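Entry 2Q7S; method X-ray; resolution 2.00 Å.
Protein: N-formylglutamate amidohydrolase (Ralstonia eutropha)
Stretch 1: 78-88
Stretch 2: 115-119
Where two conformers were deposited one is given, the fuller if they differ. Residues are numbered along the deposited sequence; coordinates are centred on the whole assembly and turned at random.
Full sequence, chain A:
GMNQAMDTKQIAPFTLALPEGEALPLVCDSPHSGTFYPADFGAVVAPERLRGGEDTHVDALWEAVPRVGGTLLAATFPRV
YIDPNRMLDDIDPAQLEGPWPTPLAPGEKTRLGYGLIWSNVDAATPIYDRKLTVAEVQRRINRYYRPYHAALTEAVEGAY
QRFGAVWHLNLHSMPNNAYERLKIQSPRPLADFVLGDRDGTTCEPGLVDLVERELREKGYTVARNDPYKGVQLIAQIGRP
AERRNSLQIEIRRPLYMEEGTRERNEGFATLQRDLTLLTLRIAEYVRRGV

Stretch 1, residues 78-88: PRVYIDPNRML
Stretch 2 (115-119) GLIWS

Neither stretch forms a regular strand or helix. Residues 79-81 take helical phi/psi, with Y81 N and I82 N both bonded to P78 O (2.9 and 3.2 Å); I82 then extends (-151/140), and a type I turn runs from D83 to R86. The stretches run antiparallel: V80 CA lies 5.4 Å from W118 CA, I82 CA 5.1 Å from I117 CA, D83 CA 4.9 Å from L116 CA. One direct hydrogen bond joins them, D83 N to L116 O (2.8 Å), and I82 CA approaches the same oxygen at 3.4 Å. Where the backbones leave a gap, water fills it: one molecule donates to R79 O (2.6 Å) and L116 O (2.8 Å) and accepts from W118 N (2.9 Å); another donates to V80 O and W118 O, both 2.6 Å.

W118 (m, chi2 37°) offers a broad surface: V80 (t) sets CG2 over its six-membered ring, 3.9 Å from the centroid, and W118 CZ2 covers one face of the R79 guanidinium, 3.5 Å from NE. D83 (t) holds that arginine by a salt bridge, OD2 to R79 NE 3.2 Å. L116 (t, p), the most covered residue, brings CD1 within 3.8 Å of I82 CG1, while I117 CD1 packs 3.7 Å from I82 CG1; branched aliphatics suit this buried, apolar site.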

ATOM      1  N   PRO A  78      -2.697  11.749  -3.467  1.00 15.71           N
ATOM      2  CA  PRO A  78      -1.343  11.352  -3.145  1.00 15.08           C
ATOM      3  C   PRO A  78      -1.179  11.025  -1.670  1.00 14.33           C
ATOM      4  O   PRO A  78      -1.759  11.698  -0.792  1.00 11.84           O
ATOM      5  CB  PRO A  78      -0.497  12.564  -3.569  1.00 15.07           C
ATOM      6  CG  PRO A  78      -1.500  13.638  -4.043  1.00 19.11           C
ATOM      7  CD  PRO A  78      -2.821  13.223  -3.511  1.00 18.96           C
ATOM      8  N   ARG A  79      -0.377  10.001  -1.389  1.00 12.21           N
ATOM      9  CA  ARG A  79      -0.112   9.614  -0.017  1.00 13.45           C
ATOM     10  C   ARG A  79       0.610  10.681   0.796  1.00 15.39           C
ATOM     11  O   ARG A  79       0.510  10.644   2.031  1.00 14.09           O
ATOM     12  CB  ARG A  79       0.645   8.285   0.054  1.00 13.81           C
ATOM     13  CG  ARG A  79       2.038   8.312  -0.422  1.00 14.65           C
ATOM     14  CD  ARG A  79       3.020   8.592   0.677  1.00 24.59           C
ATOM     15  NE  ARG A  79       3.240   7.520   1.633  1.00 22.62           N
ATOM     16  CZ  ARG A  79       4.201   6.598   1.592  1.00 30.39           C
ATOM     17  NH1 ARG A  79       5.053   6.529   0.586  1.00 40.76           N
ATOM     18  NH2 ARG A  79       4.301   5.724   2.578  1.00 30.75           N
ATOM     19  N   VAL A  80       1.372  11.565   0.106  1.00 14.75           N
ATOM     20  CA  VAL A  80       2.035  12.707   0.731  0.50 16.61           C
ATOM     21  C   VAL A  80       1.041  13.802   1.141  1.00 16.19           C
ATOM     22  O   VAL A  80       1.397  14.722   1.886  1.00 17.86           O
ATOM     23  CB  VAL A  80       3.113  13.325  -0.191  0.50 15.85           C
ATOM     24  CG1 VAL A  80       3.707  14.563   0.453  0.50 17.89           C
ATOM     25  CG2 VAL A  80       4.203  12.290  -0.501  0.50 16.14           C
ATOM     26  N   TYR A  81      -0.189  13.707   0.642  1.00 15.71           N
ATOM     27  CA  TYR A  81      -1.298  14.581   1.052  1.00 16.01           C
ATOM     28  C   TYR A  81      -2.019  14.021   2.268  1.00 17.25           C
ATOM     29  O   TYR A  81      -2.189  14.700   3.301  1.00 14.45           O
ATOM     30  CB  TYR A  81      -2.254  14.751  -0.102  1.00 13.56           C
ATOM     31  CG  TYR A  81      -3.426  15.677   0.129  1.00 18.43           C
ATOM     32  CD1 TYR A  81      -3.256  17.066   0.159  1.00 15.62           C
ATOM     33  CD2 TYR A  81      -4.715  15.171   0.265  1.00 18.81           C
ATOM     34  CE1 TYR A  81      -4.340  17.921   0.312  1.00 17.82           C
ATOM     35  CE2 TYR A  81      -5.800  16.026   0.467  1.00 21.40           C
ATOM     36  CZ  TYR A  81      -5.616  17.391   0.456  1.00 16.18           C
ATOM     37  OH  TYR A  81      -6.690  18.240   0.615  1.00 20.88           O
ATOM     38  N   ILE A  82      -2.465  12.775   2.148  1.00 13.67           N
ATOM     39  CA  ILE A  82      -2.822  11.994   3.298  1.00 13.16           C
ATOM     40  C   ILE A  82      -2.583  10.543   2.980  1.00 11.91           C
ATOM     41  O   ILE A  82      -2.818  10.102   1.861  1.00 11.38           O
ATOM     42  CB  ILE A  82      -4.252  12.287   3.771  1.00 16.49           C
ATOM     43  CG1 ILE A  82      -4.534  11.561   5.092  1.00 11.96           C
ATOM     44  CG2 ILE A  82      -5.293  12.026   2.674  1.00 12.90           C
ATOM     45  CD1 ILE A  82      -5.883  12.063   5.802  1.00  9.01           C
ATOM     46  N   ASP A  83      -2.060   9.815   3.951  1.00 12.73           N
ATOM     47  CA  ASP A  83      -1.567   8.455   3.719  1.00 14.61           C
ATOM     48  C   ASP A  83      -2.576   7.461   4.276  1.00 15.00           C
ATOM     49  O   ASP A  83      -2.614   7.285   5.488  1.00 14.32           O
ATOM     50  CB  ASP A  83      -0.252   8.252   4.435  1.00 13.68           C
ATOM     51  CG  ASP A  83       0.380   6.937   4.130  1.00 15.93           C
ATOM     52  OD1 ASP A  83      -0.324   6.005   3.677  1.00 16.04           O
ATOM     53  OD2 ASP A  83       1.613   6.843   4.316  1.00 14.67           O
ATOM     54  N   PRO A  84      -3.334   6.770   3.393  1.00 15.25           N
ATOM     55  CA  PRO A  84      -4.309   5.818   3.916  1.00 18.29           C
ATOM     56  C   PRO A  84      -3.768   4.602   4.661  1.00 15.56           C
ATOM     57  O   PRO A  84      -4.574   3.919   5.273  1.00 17.31           O
ATOM     58  CB  PRO A  84      -5.080   5.353   2.673  1.00 18.84           C
ATOM     59  CG  PRO A  84      -4.603   6.155   1.554  1.00 16.44           C
ATOM     60  CD  PRO A  84      -3.340   6.790   1.920  1.00 13.31           C
ATOM     61  N   ASN A  85      -2.458   4.326   4.569  1.00 11.76           N
ATOM     62  CA  ASN A  85      -1.851   3.196   5.265  1.00 12.12           C
ATOM     63  C   ASN A  85      -1.422   3.550   6.639  1.00 11.61           C
ATOM     64  O   ASN A  85      -0.688   2.792   7.285  1.00 20.59           O
ATOM     65  CB  ASN A  85      -0.633   2.633   4.493  1.00 12.06           C
ATOM     66  CG  ASN A  85      -0.837   1.191   4.083  1.00 15.41           C
ATOM     67  OD1 ASN A  85      -1.975   0.746   3.938  1.00 17.03           O
ATOM     68  ND2 ASN A  85       0.236   0.447   4.001  1.00 13.73           N
ATOM     69  N   ARG A  86      -1.763   4.747   7.094  1.00 15.39           N
ATOM     70  CA  ARG A  86      -1.454   5.095   8.487  1.00 13.64           C
ATOM     71  C   ARG A  86      -2.765   5.107   9.214  1.00 14.16           C
ATOM     72  O   ARG A  86      -3.825   5.255   8.607  1.00 16.33           O
ATOM     73  CB  ARG A  86      -0.760   6.460   8.565  1.00 14.93           C
ATOM     74  CG  ARG A  86       0.588   6.530   7.828  1.00 18.16           C
ATOM     75  CD  ARG A  86       1.630   5.519   8.329  1.00 25.77           C
ATOM     76  NE  ARG A  86       2.897   5.621   7.625  1.00 26.23           N
ATOM     77  CZ  ARG A  86       3.258   4.946   6.519  1.00 38.32           C
ATOM     78  NH1 ARG A  86       2.450   4.083   5.901  1.00 28.59           N
ATOM     79  NH2 ARG A  86       4.463   5.160   5.990  1.00 40.11           N
HETATM   80  N   MSE A  87      -2.673   4.993  10.527  1.00 18.59           N
HETATM   81  CA  MSE A  87      -3.803   5.165  11.409  1.00 16.02           C
HETATM   82  C   MSE A  87      -4.097   6.638  11.580  1.00 15.77           C
HETATM   83  O   MSE A  87      -3.260   7.514  11.418  1.00 11.80           O
HETATM   84  CB  MSE A  87      -3.500   4.533  12.784  1.00 19.29           C
HETATM   85  CG  MSE A  87      -3.072   3.109  12.732  1.00 24.42           C
HETATM   86 SE   MSE A  87      -4.599   1.990  12.258  0.75 32.39          SE
HETATM   87  CE  MSE A  87      -4.388   1.498  10.419  1.00 17.89           C
ATOM     88  N   LEU A  88      -5.333   6.891  11.973  1.00 16.34           N
ATOM     89  CA  LEU A  88      -5.865   8.216  12.089  1.00 12.49           C
ATOM     90  C   LEU A  88      -5.290   8.987  13.253  1.00 13.82           C
ATOM     91  O   LEU A  88      -5.410  10.208  13.276  1.00 13.17           O
ATOM     92  CB  LEU A  88      -7.396   8.123  12.213  1.00 12.73           C
ATOM     93  CG  LEU A  88      -8.102   8.083  10.854  1.00 12.66           C
ATOM     94  CD1 LEU A  88      -9.608   8.168  11.105  1.00 14.91           C
ATOM     95  CD2 LEU A  88      -7.575   9.161   9.940  1.00 12.82           C
ATOM     96  N   GLY A 115       4.473   9.853   8.242  1.00 20.45           N
ATOM     97  CA  GLY A 115       3.175   9.827   9.011  1.00 18.60           C
ATOM     98  C   GLY A 115       1.887   9.945   8.214  1.00 18.48           C
ATOM     99  O   GLY A 115       1.917   9.987   7.011  1.00 15.40           O
ATOM    100  N   LEU A 116       0.725   9.990   8.888  1.00 18.36           N
ATOM    101  CA  LEU A 116      -0.547  10.146   8.199  1.00 16.01           C
ATOM    102  C   LEU A 116      -0.545  11.368   7.279  1.00 16.61           C
ATOM    103  O   LEU A 116      -1.052  11.306   6.135  1.00 15.61           O
ATOM    104  CB  LEU A 116      -1.705  10.251   9.213  1.00 15.90           C
ATOM    105  CG  LEU A 116      -3.102  10.509   8.644  1.00 15.16           C
ATOM    106  CD1 LEU A 116      -3.785   9.178   8.013  1.00  8.26           C
ATOM    107  CD2 LEU A 116      -3.964  11.211   9.716  1.00 12.79           C
ATOM    108  N   ILE A 117      -0.014  12.470   7.824  1.00 15.09           N
ATOM    109  CA  ILE A 117       0.169  13.706   7.101  1.00 19.44           C
ATOM    110  C   ILE A 117       1.675  14.002   7.009  1.00 20.80           C
ATOM    111  O   ILE A 117       2.339  14.401   8.008  1.00 23.58           O
ATOM    112  CB  ILE A 117      -0.552  14.883   7.812  1.00 20.97           C
ATOM    113  CG1 ILE A 117      -2.017  14.534   8.178  1.00 20.77           C
ATOM    114  CG2 ILE A 117      -0.422  16.171   6.989  1.00 22.22           C
ATOM    115  CD1 ILE A 117      -3.020  14.326   6.955  1.00 16.98           C
ATOM    116  N   TRP A 118       2.235  13.822   5.827  1.00 20.46           N
ATOM    117  CA  TRP A 118       3.659  14.174   5.622  1.00 21.59           C
ATOM    118  C   TRP A 118       3.960  15.630   5.913  1.00 22.51           C
ATOM    119  O   TRP A 118       3.205  16.521   5.537  1.00 23.44           O
ATOM    120  CB  TRP A 118       4.117  13.814   4.233  1.00 21.92           C
ATOM    121  CG  TRP A 118       4.320  12.355   4.051  1.00 20.78           C
ATOM    122  CD1 TRP A 118       3.586  11.345   4.586  1.00 20.93           C
ATOM    123  CD2 TRP A 118       5.315  11.743   3.246  1.00 24.85           C
ATOM    124  NE1 TRP A 118       4.077  10.137   4.192  1.00 22.30           N
ATOM    125  CE2 TRP A 118       5.147  10.358   3.364  1.00 23.93           C
ATOM    126  CE3 TRP A 118       6.354  12.237   2.441  1.00 25.41           C
ATOM    127  CZ2 TRP A 118       5.975   9.452   2.697  1.00 27.48           C
ATOM    128  CZ3 TRP A 118       7.173  11.335   1.786  1.00 23.47           C
ATOM    129  CH2 TRP A 118       6.981   9.965   1.919  1.00 20.97           C
ATOM    130  N   SER A 119       5.079  15.841   6.616  1.00 27.08           N
ATOM    131  CA  SER A 119       5.566  17.157   7.077  1.00 26.79           C
ATOM    132  C   SER A 119       6.804  17.628   6.285  1.00 29.21           C
ATOM    133  O   SER A 119       7.128  18.847   6.216  1.00 28.56           O
ATOM    134  CB  SER A 119       5.959  17.056   8.572  1.00 27.32           C
ATOM    135  OG  SER A 119       6.735  15.858   8.812  1.00 30.14           O
TER
HETATM  136  O   HOH W   1       0.664  12.204   4.047  1.00 20.51           O
HETATM  137  O   HOH W   2       1.281  16.499   3.734  1.00 24.85           O